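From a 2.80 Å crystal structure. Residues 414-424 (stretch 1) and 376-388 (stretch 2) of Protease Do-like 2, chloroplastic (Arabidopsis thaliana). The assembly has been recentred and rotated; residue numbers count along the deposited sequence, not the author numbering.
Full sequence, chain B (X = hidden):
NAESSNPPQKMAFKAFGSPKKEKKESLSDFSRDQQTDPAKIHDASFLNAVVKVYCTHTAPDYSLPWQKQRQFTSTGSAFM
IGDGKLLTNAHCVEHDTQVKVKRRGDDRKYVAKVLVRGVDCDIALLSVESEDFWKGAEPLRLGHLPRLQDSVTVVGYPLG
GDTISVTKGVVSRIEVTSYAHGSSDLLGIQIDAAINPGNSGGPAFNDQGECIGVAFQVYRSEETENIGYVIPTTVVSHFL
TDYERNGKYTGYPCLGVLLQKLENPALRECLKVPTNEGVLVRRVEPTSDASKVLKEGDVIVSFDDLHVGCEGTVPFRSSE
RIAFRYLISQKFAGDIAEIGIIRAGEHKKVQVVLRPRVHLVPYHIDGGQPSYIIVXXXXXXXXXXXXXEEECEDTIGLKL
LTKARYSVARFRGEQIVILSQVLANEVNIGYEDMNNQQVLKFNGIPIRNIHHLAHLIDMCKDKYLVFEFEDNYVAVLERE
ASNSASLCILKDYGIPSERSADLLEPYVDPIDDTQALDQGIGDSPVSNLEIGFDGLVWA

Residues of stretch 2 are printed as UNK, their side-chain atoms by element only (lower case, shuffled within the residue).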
ATOM      1  N   GLU B 414      33.765   0.023 -27.384  1.00 54.34           N
ATOM      2  CA  GLU B 414      33.166  -1.230 -26.943  1.00 50.89           C
ATOM      3  C   GLU B 414      31.713  -1.030 -26.509  1.00 54.17           C
ATOM      4  O   GLU B 414      31.353   0.000 -25.942  1.00 54.85           O
ATOM      5  CB  GLU B 414      33.982  -1.862 -25.814  1.00 47.50           C
ATOM      6  CG  GLU B 414      33.468  -3.218 -25.361  1.00 58.66           C
ATOM      7  CD  GLU B 414      34.152  -3.717 -24.099  1.00 68.99           C
ATOM      8  OE1 GLU B 414      35.088  -3.040 -23.631  1.00 75.85           O
ATOM      9  OE2 GLU B 414      33.753  -4.779 -23.569  1.00 69.15           O
ATOM     10  N   GLN B 415      30.882  -2.022 -26.802  1.00 55.38           N
ATOM     11  CA  GLN B 415      29.506  -2.041 -26.343  1.00 48.90           C
ATOM     12  C   GLN B 415      29.184  -3.436 -25.881  1.00 47.83           C
ATOM     13  O   GLN B 415      29.910  -4.381 -26.167  1.00 60.31           O
ATOM     14  CB  GLN B 415      28.535  -1.687 -27.466  1.00 50.69           C
ATOM     15  CG  GLN B 415      28.578  -0.257 -27.935  1.00 49.72           C
ATOM     16  CD  GLN B 415      27.625  -0.008 -29.085  1.00 51.18           C
ATOM     17  OE1 GLN B 415      27.348  -0.906 -29.873  1.00 52.19           O
ATOM     18  NE2 GLN B 415      27.113   1.214 -29.183  1.00 58.98           N
ATOM     19  N   ILE B 416      28.089  -3.548 -25.148  1.00 44.94           N
ATOM     20  CA  ILE B 416      27.470  -4.820 -24.867  1.00 40.38           C
ATOM     21  C   ILE B 416      26.302  -4.857 -25.834  1.00 42.43           C
ATOM     22  O   ILE B 416      25.434  -3.978 -25.813  1.00 38.22           O
ATOM     23  CB  ILE B 416      26.950  -4.898 -23.412  1.00 47.85           C
ATOM     24  CG1 ILE B 416      28.094  -4.720 -22.418  1.00 45.63           C
ATOM     25  CG2 ILE B 416      26.266  -6.220 -23.153  1.00 48.53           C
ATOM     26  CD1 ILE B 416      27.633  -4.635 -20.985  1.00 45.47           C
ATOM     27  N   VAL B 417      26.307  -5.843 -26.719  1.00 40.14           N
ATOM     28  CA  VAL B 417      25.218  -5.988 -27.659  1.00 41.56           C
ATOM     29  C   VAL B 417      24.249  -7.009 -27.099  1.00 51.32           C
ATOM     30  O   VAL B 417      24.647  -8.106 -26.695  1.00 52.17           O
ATOM     31  CB  VAL B 417      25.710  -6.458 -29.026  1.00 39.46           C
ATOM     32  CG1 VAL B 417      24.548  -6.469 -30.021  1.00 43.69           C
ATOM     33  CG2 VAL B 417      26.833  -5.567 -29.511  1.00 34.67           C
ATOM     34  N   ILE B 418      22.978  -6.643 -27.051  1.00 45.82           N
ATOM     35  CA  ILE B 418      21.995  -7.572 -26.549  1.00 43.62           C
ATOM     36  C   ILE B 418      20.964  -7.920 -27.602  1.00 48.13           C
ATOM     37  O   ILE B 418      20.682  -7.149 -28.515  1.00 50.40           O
ATOM     38  CB  ILE B 418      21.272  -7.046 -25.304  1.00 42.12           C
ATOM     39  CG1 ILE B 418      20.358  -5.885 -25.681  1.00 55.06           C
ATOM     40  CG2 ILE B 418      22.271  -6.639 -24.235  1.00 34.06           C
ATOM     41  CD1 ILE B 418      19.150  -5.768 -24.787  1.00 60.52           C
ATOM     42  N   LEU B 419      20.421  -9.114 -27.459  1.00 50.90           N
ATOM     43  CA  LEU B 419      19.269  -9.533 -28.204  1.00 47.73           C
ATOM     44  C   LEU B 419      18.094  -9.211 -27.299  1.00 50.15           C
ATOM     45  O   LEU B 419      17.912  -9.856 -26.267  1.00 48.76           O
ATOM     46  CB  LEU B 419      19.373 -11.036 -28.398  1.00 47.69           C
ATOM     47  CG  LEU B 419      18.135 -11.769 -28.873  1.00 41.49           C
ATOM     48  CD1 LEU B 419      17.623 -11.098 -30.118  1.00 49.18           C
ATOM     49  CD2 LEU B 419      18.505 -13.195 -29.144  1.00 40.40           C
ATOM     50  N   SER B 420      17.301  -8.213 -27.667  1.00 47.83           N
ATOM     51  CA  SER B 420      16.174  -7.811 -26.816  1.00 55.00           C
ATOM     52  C   SER B 420      14.957  -8.736 -26.957  1.00 50.16           C
ATOM     53  O   SER B 420      14.510  -9.325 -25.974  1.00 53.71           O
ATOM     54  CB  SER B 420      15.804  -6.330 -26.984  1.00 58.25           C
ATOM     55  OG  SER B 420      15.925  -5.905 -28.326  1.00 63.31           O
ATOM     56  N   GLN B 421      14.409  -8.836 -28.165  1.00 44.28           N
ATOM     57  CA  GLN B 421      13.332  -9.785 -28.441  1.00 50.84           C
ATOM     58  C   GLN B 421      13.589 -10.537 -29.751  1.00 57.32           C
ATOM     59  O   GLN B 421      14.433 -10.139 -30.554  1.00 61.52           O
ATOM     60  CB  GLN B 421      11.981  -9.058 -28.502  1.00 51.76           C
ATOM     61  CG  GLN B 421      11.790  -8.206 -29.754  1.00 58.31           C
ATOM     62  CD  GLN B 421      10.749  -7.117 -29.586  1.00 64.36           C
ATOM     63  OE1 GLN B 421      11.088  -5.977 -29.277  1.00 75.21           O
ATOM     64  NE2 GLN B 421       9.475  -7.457 -29.798  1.00 61.57           N
ATOM     65  N   VAL B 422      12.870 -11.635 -29.960  1.00 55.70           N
ATOM     66  CA  VAL B 422      12.873 -12.304 -31.257  1.00 52.16           C
ATOM     67  C   VAL B 422      11.487 -12.181 -31.860  1.00 53.74           C
ATOM     68  O   VAL B 422      10.511 -12.574 -31.239  1.00 59.48           O
ATOM     69  CB  VAL B 422      13.205 -13.805 -31.143  1.00 45.10           C
ATOM     70  CG1 VAL B 422      12.977 -14.488 -32.475  1.00 43.57           C
ATOM     71  CG2 VAL B 422      14.636 -14.008 -30.682  1.00 45.42           C
ATOM     72  N   LEU B 423      11.382 -11.652 -33.071  1.00 58.68           N
ATOM     73  CA  LEU B 423      10.066 -11.555 -33.683  1.00 54.83           C
ATOM     74  C   LEU B 423       9.775 -12.903 -34.327  1.00 55.70           C
ATOM     75  O   LEU B 423      10.432 -13.293 -35.303  1.00 45.07           O
ATOM     76  CB  LEU B 423      10.047 -10.453 -34.735  1.00 43.64           C
ATOM     77  CG  LEU B 423      10.803  -9.181 -34.376  1.00 34.02           C
ATOM     78  CD1 LEU B 423      10.800  -8.240 -35.550  1.00 34.69           C
ATOM     79  CD2 LEU B 423      10.145  -8.540 -33.190  1.00 55.17           C
ATOM     80  N   ALA B 424       8.769 -13.592 -33.793  1.00 45.24           N
ATOM     81  CA  ALA B 424       8.545 -14.995 -34.110  1.00 43.70           C
ATOM     82  C   ALA B 424       8.402 -15.261 -35.618  1.00 55.54           C
ATOM     83  O   ALA B 424       7.808 -14.467 -36.348  1.00 54.59           O
ATOM     84  CB  ALA B 424       7.348 -15.512 -33.349  1.00 34.38           C
ATOM     85  N   UNK B 376      16.885 -12.317 -39.220  1.00 60.36           N
ATOM     86  CA  UNK B 376      15.999 -13.455 -39.040  1.00 57.50           C
ATOM     87  C   UNK B 376      15.005 -13.188 -37.902  1.00 54.32           C
ATOM     88  O   UNK B 376      14.587 -14.104 -37.178  1.00 47.52           O
ATOM     89  c   UNK B 376      16.813 -14.717 -38.775  1.00 53.55           C
ATOM     90  N   UNK B 377      14.624 -11.925 -37.749  1.00 46.12           N
ATOM     91  CA  UNK B 377      13.691 -11.550 -36.708  1.00 45.56           C
ATOM     92  C   UNK B 377      14.379 -11.366 -35.367  1.00 54.82           C
ATOM     93  O   UNK B 377      13.728 -10.996 -34.386  1.00 61.60           O
ATOM     94  N   UNK B 378      15.691 -11.614 -35.316  1.00 45.08           N
ATOM     95  CA  UNK B 378      16.435 -11.420 -34.071  1.00 52.55           C
ATOM     96  C   UNK B 378      16.832  -9.954 -33.948  1.00 48.23           C
ATOM     97  O   UNK B 378      17.594  -9.429 -34.759  1.00 46.60           O
ATOM     98  c   UNK B 378      16.260 -14.416 -33.758  1.00 46.60           C
ATOM     99  c   UNK B 378      17.620 -13.843 -34.116  1.00 51.04           C
ATOM    100  c   UNK B 378      18.707 -14.471 -33.265  1.00 50.65           C
ATOM    101  c   UNK B 378      17.684 -12.312 -33.992  1.00 51.17           C
ATOM    102  N   UNK B 379      16.320  -9.299 -32.917  1.00 36.14           N
ATOM    103  CA  UNK B 379      16.484  -7.862 -32.788  1.00 47.78           C
ATOM    104  C   UNK B 379      17.607  -7.519 -31.818  1.00 53.25           C
ATOM    105  O   UNK B 379      17.551  -7.873 -30.633  1.00 58.06           O
ATOM    106  c   UNK B 379      14.153  -7.259 -33.476  1.00 63.02           C
ATOM    107  c   UNK B 379      15.165  -7.202 -32.346  1.00 53.62           C
ATOM    108  c   UNK B 379      15.395  -5.780 -31.910  1.00 43.96           C
ATOM    109  N   UNK B 380      18.624  -6.833 -32.335  1.00 49.41           N
ATOM    110  CA  UNK B 380      19.793  -6.440 -31.546  1.00 52.08           C
ATOM    111  C   UNK B 380      19.872  -4.922 -31.272  1.00 51.68           C
ATOM    112  O   UNK B 380      19.647  -4.109 -32.164  1.00 53.62           O
ATOM    113  c   UNK B 380      21.077  -6.894 -32.251  1.00 44.15           C
ATOM    114  c   UNK B 380      21.052  -8.971 -33.655  1.00 52.96           C
ATOM    115  c   UNK B 380      21.464 -11.130 -32.717  1.00 49.74           C
ATOM    116  c   UNK B 380      21.495  -9.192 -31.333  1.00 48.30           C
ATOM    117  c   UNK B 380      21.178 -10.338 -33.810  1.00 52.64           C
ATOM    118  c   UNK B 380      21.198  -8.383 -32.415  1.00 44.79           C
ATOM    119  c   UNK B 380      21.627 -10.555 -31.479  1.00 45.20           C
ATOM    120  N   UNK B 381      20.179  -4.551 -30.032  1.00 41.20           N
ATOM    121  CA  UNK B 381      20.573  -3.176 -29.704  1.00 46.42           C
ATOM    122  C   UNK B 381      21.697  -3.171 -28.679  1.00 53.40           C
ATOM    123  O   UNK B 381      21.918  -4.170 -27.981  1.00 53.51           O
ATOM    124  c   UNK B 381      18.553  -1.761 -30.157  1.00 44.72           C
ATOM    125  c   UNK B 381      19.435  -2.342 -29.096  1.00 45.26           C
ATOM    126  o   UNK B 381      18.660  -3.166 -28.221  1.00 55.17           O
ATOM    127  N   UNK B 382      22.409  -2.036 -28.574  1.00 48.13           N
ATOM    128  CA  UNK B 382      23.380  -1.886 -27.490  1.00 40.60           C
ATOM    129  C   UNK B 382      22.649  -1.704 -26.161  1.00 43.45           C
ATOM    130  O   UNK B 382      21.584  -1.089 -26.103  1.00 50.10           O
ATOM    131  c   UNK B 382      23.841  -0.398 -29.318  1.00 41.21           C
ATOM    132  c   UNK B 382      22.442  -0.888 -29.489  1.00 44.87           C
ATOM    133  c   UNK B 382      24.145  -0.618 -27.878  1.00 29.34           C
ATOM    134  N   UNK B 383      23.204  -2.280 -25.105  1.00 41.12           N
ATOM    135  CA  UNK B 383      22.654  -2.116 -23.778  1.00 40.23           C
ATOM    136  C   UNK B 383      22.931  -0.676 -23.370  1.00 44.34           C
ATOM    137  O   UNK B 383      24.035  -0.160 -23.571  1.00 46.33           O
ATOM    138  c   UNK B 383      22.632  -3.712 -21.610  1.00 44.04           C
ATOM    139  c   UNK B 383      23.344  -3.085 -22.815  1.00 48.12           C
ATOM    140  c   UNK B 383      23.571  -3.691 -20.427  1.00 37.40           C
ATOM    141  c   UNK B 383      21.330  -3.029 -21.268  1.00 38.53           C
ATOM    142  N   UNK B 384      21.921  -0.017 -22.820  1.00 46.84           N
ATOM    143  CA  UNK B 384      22.083   1.344 -22.335  1.00 48.49           C
ATOM    144  C   UNK B 384      21.268   1.524 -21.063  1.00 47.31           C
ATOM    145  O   UNK B 384      20.380   0.732 -20.770  1.00 46.17           O
ATOM    146  c   UNK B 384      21.658   2.360 -23.401  1.00 46.94           C
ATOM    147  o   UNK B 384      20.254   2.355 -23.604  1.00 48.40           O
ATOM    148  N   UNK B 385      21.562   2.565 -20.301  1.00 50.25           N
ATOM    149  CA  UNK B 385      20.812   2.789 -19.077  1.00 56.75           C
ATOM    150  C   UNK B 385      19.316   3.033 -19.346  1.00 53.99           C
ATOM    151  O   UNK B 385      18.455   2.405 -18.721  1.00 41.79           O
ATOM    152  c   UNK B 385      22.960   2.483 -16.772  1.00 93.00           C
ATOM    153  c   UNK B 385      21.442   3.903 -18.247  1.00 58.79           C
ATOM    154  c   UNK B 385      21.787   3.459 -16.830  1.00 79.75           C
ATOM    155  o   UNK B 385      22.893   1.508 -15.987  1.00 87.58           O
ATOM    156  o   UNK B 385      23.953   2.695 -17.508  1.00101.21           O
ATOM    157  N   UNK B 386      19.002   3.928 -20.296  1.00 48.19           N
ATOM    158  CA  UNK B 386      17.604   4.163 -20.676  1.00 44.59           C
ATOM    159  C   UNK B 386      16.866   2.870 -21.017  1.00 50.95           C
ATOM    160  O   UNK B 386      15.723   2.707 -20.588  1.00 49.97           O
ATOM    161  c   UNK B 386      17.726   5.029 -21.922  1.00 37.94           C
ATOM    162  c   UNK B 386      19.929   4.783 -21.053  1.00 44.57           C
ATOM    163  c   UNK B 386      19.012   5.741 -21.757  1.00 43.01           C
ATOM    164  N   UNK B 387      17.501   1.968 -21.766  1.00 48.06           N
ATOM    165  CA  UNK B 387      16.867   0.689 -22.100  1.00 54.77           C
ATOM    166  C   UNK B 387      16.505  -0.092 -20.835  1.00 52.30           C
ATOM    167  O   UNK B 387      15.383  -0.569 -20.680  1.00 46.82           O
ATOM    168  c   UNK B 387      15.803  -1.354 -23.935  1.00 39.51           C
ATOM    169  c   UNK B 387      17.217  -1.522 -23.438  1.00 40.99           C
ATOM    170  c   UNK B 387      18.090  -2.147 -24.523  1.00 36.38           C
ATOM    171  c   UNK B 387      17.770  -0.157 -23.010  1.00 54.99           C
ATOM    172  N   UNK B 388      17.478  -0.223 -19.943  1.00 51.73           N
ATOM    173  CA  UNK B 388      17.268  -0.807 -18.631  1.00 52.45           C
ATOM    174  C   UNK B 388      16.114  -0.106 -17.910  1.00 51.51           C
ATOM    175  O   UNK B 388      15.159  -0.753 -17.486  1.00 53.34           O
ATOM    176  c   UNK B 388      19.698  -1.467 -18.477  1.00 56.49           C
ATOM    177  c   UNK B 388      18.336  -1.235 -16.376  1.00 58.34           C
ATOM    178  c   UNK B 388      18.561  -0.711 -17.786  1.00 61.99           C
ATOM    179  c   UNK B 388      21.004  -1.407 -17.754  1.00 48.23           C
TER
HETATM  180  O   HOH W   1      26.779  -1.091 -24.006  1.00 51.69           O

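Position 376 carries a single carbon beyond CA and lies outside contact range of stretch 1; one carbon identifies A376. Position 377 has no side-chain atoms. An ideal CB would fall 2.6 Å from L423 O, a clash, and phi/psi of 82/-2 would also jam it against the preceding carbonyl, so this is G377. G377 O accepts from L423 N at 2.8 Å.

At 378 four carbons fork at the second, the pattern of leucine. One terminal carbon lies 3.5 Å from V422 CG2, on the sheet face that L419 also lines: L378. Position 379 bears one carbon carrying two more, a beta-branched set without oxygen, and one branch tip comes within 4.0 Å of L423 CG; this is V379. Its backbone N donates to Q421 O (3.1 Å), while V379 O accepts from S420 N (3.0 Å) and, weakly, from S420 OG (3.4 Å).

At 380 one carbon, 4.1 Å from V417 CG1, leads to a six-carbon ring without oxygen; a ring carbon packs 3.8 Å from L419 CB: F380. At 381 a single carbon carries one oxygen and one carbon; the oxygen lies 3.9 Å from S420 OG and 4.1 Å from I418 CG1, which fits T381. Its backbone pairs with I418 in both directions, T381 N to I418 O at 3.1 Å and I418 N to T381 O at 2.8 Å.

At 382 three carbons close a ring onto the backbone N, and a ring carbon approaches Q415 OE1 at 3.6 Å. This is P382; lacking an N-H, it sits at a non-hydrogen-bonded pair with V417, where none is required. Position 383 again has four carbons forked at the second, the fork carbon 3.9 Å from I418 CG2: L383. L383 N donates to I416 O at 2.9 Å.

Beyond it, 384 (one carbon, one oxygen) is S384, 385 (three carbons, two oxygens on the third) E385, and 386 (three carbons closed onto N) P386; none touches stretch 1. Position 387, four carbons forked at the second, brings a terminal carbon 3.8 Å from I418 CD1: L387, whose N makes a weak capping bond to S384 OG (3.3 Å). Position 388, four carbons forked at the first with one longer arm, is I388, out of reach.

The contact is an antiparallel strand pairing interrupted by a bulge between L419 and V422, which shifts the register by one. Backbone bonds hold the strands together, while apolar packing reinforces them. Water 1 extends the link by bridging L383 O and I416 N.

Stretch 2 (376-388) AGLVFTPLSEPLI
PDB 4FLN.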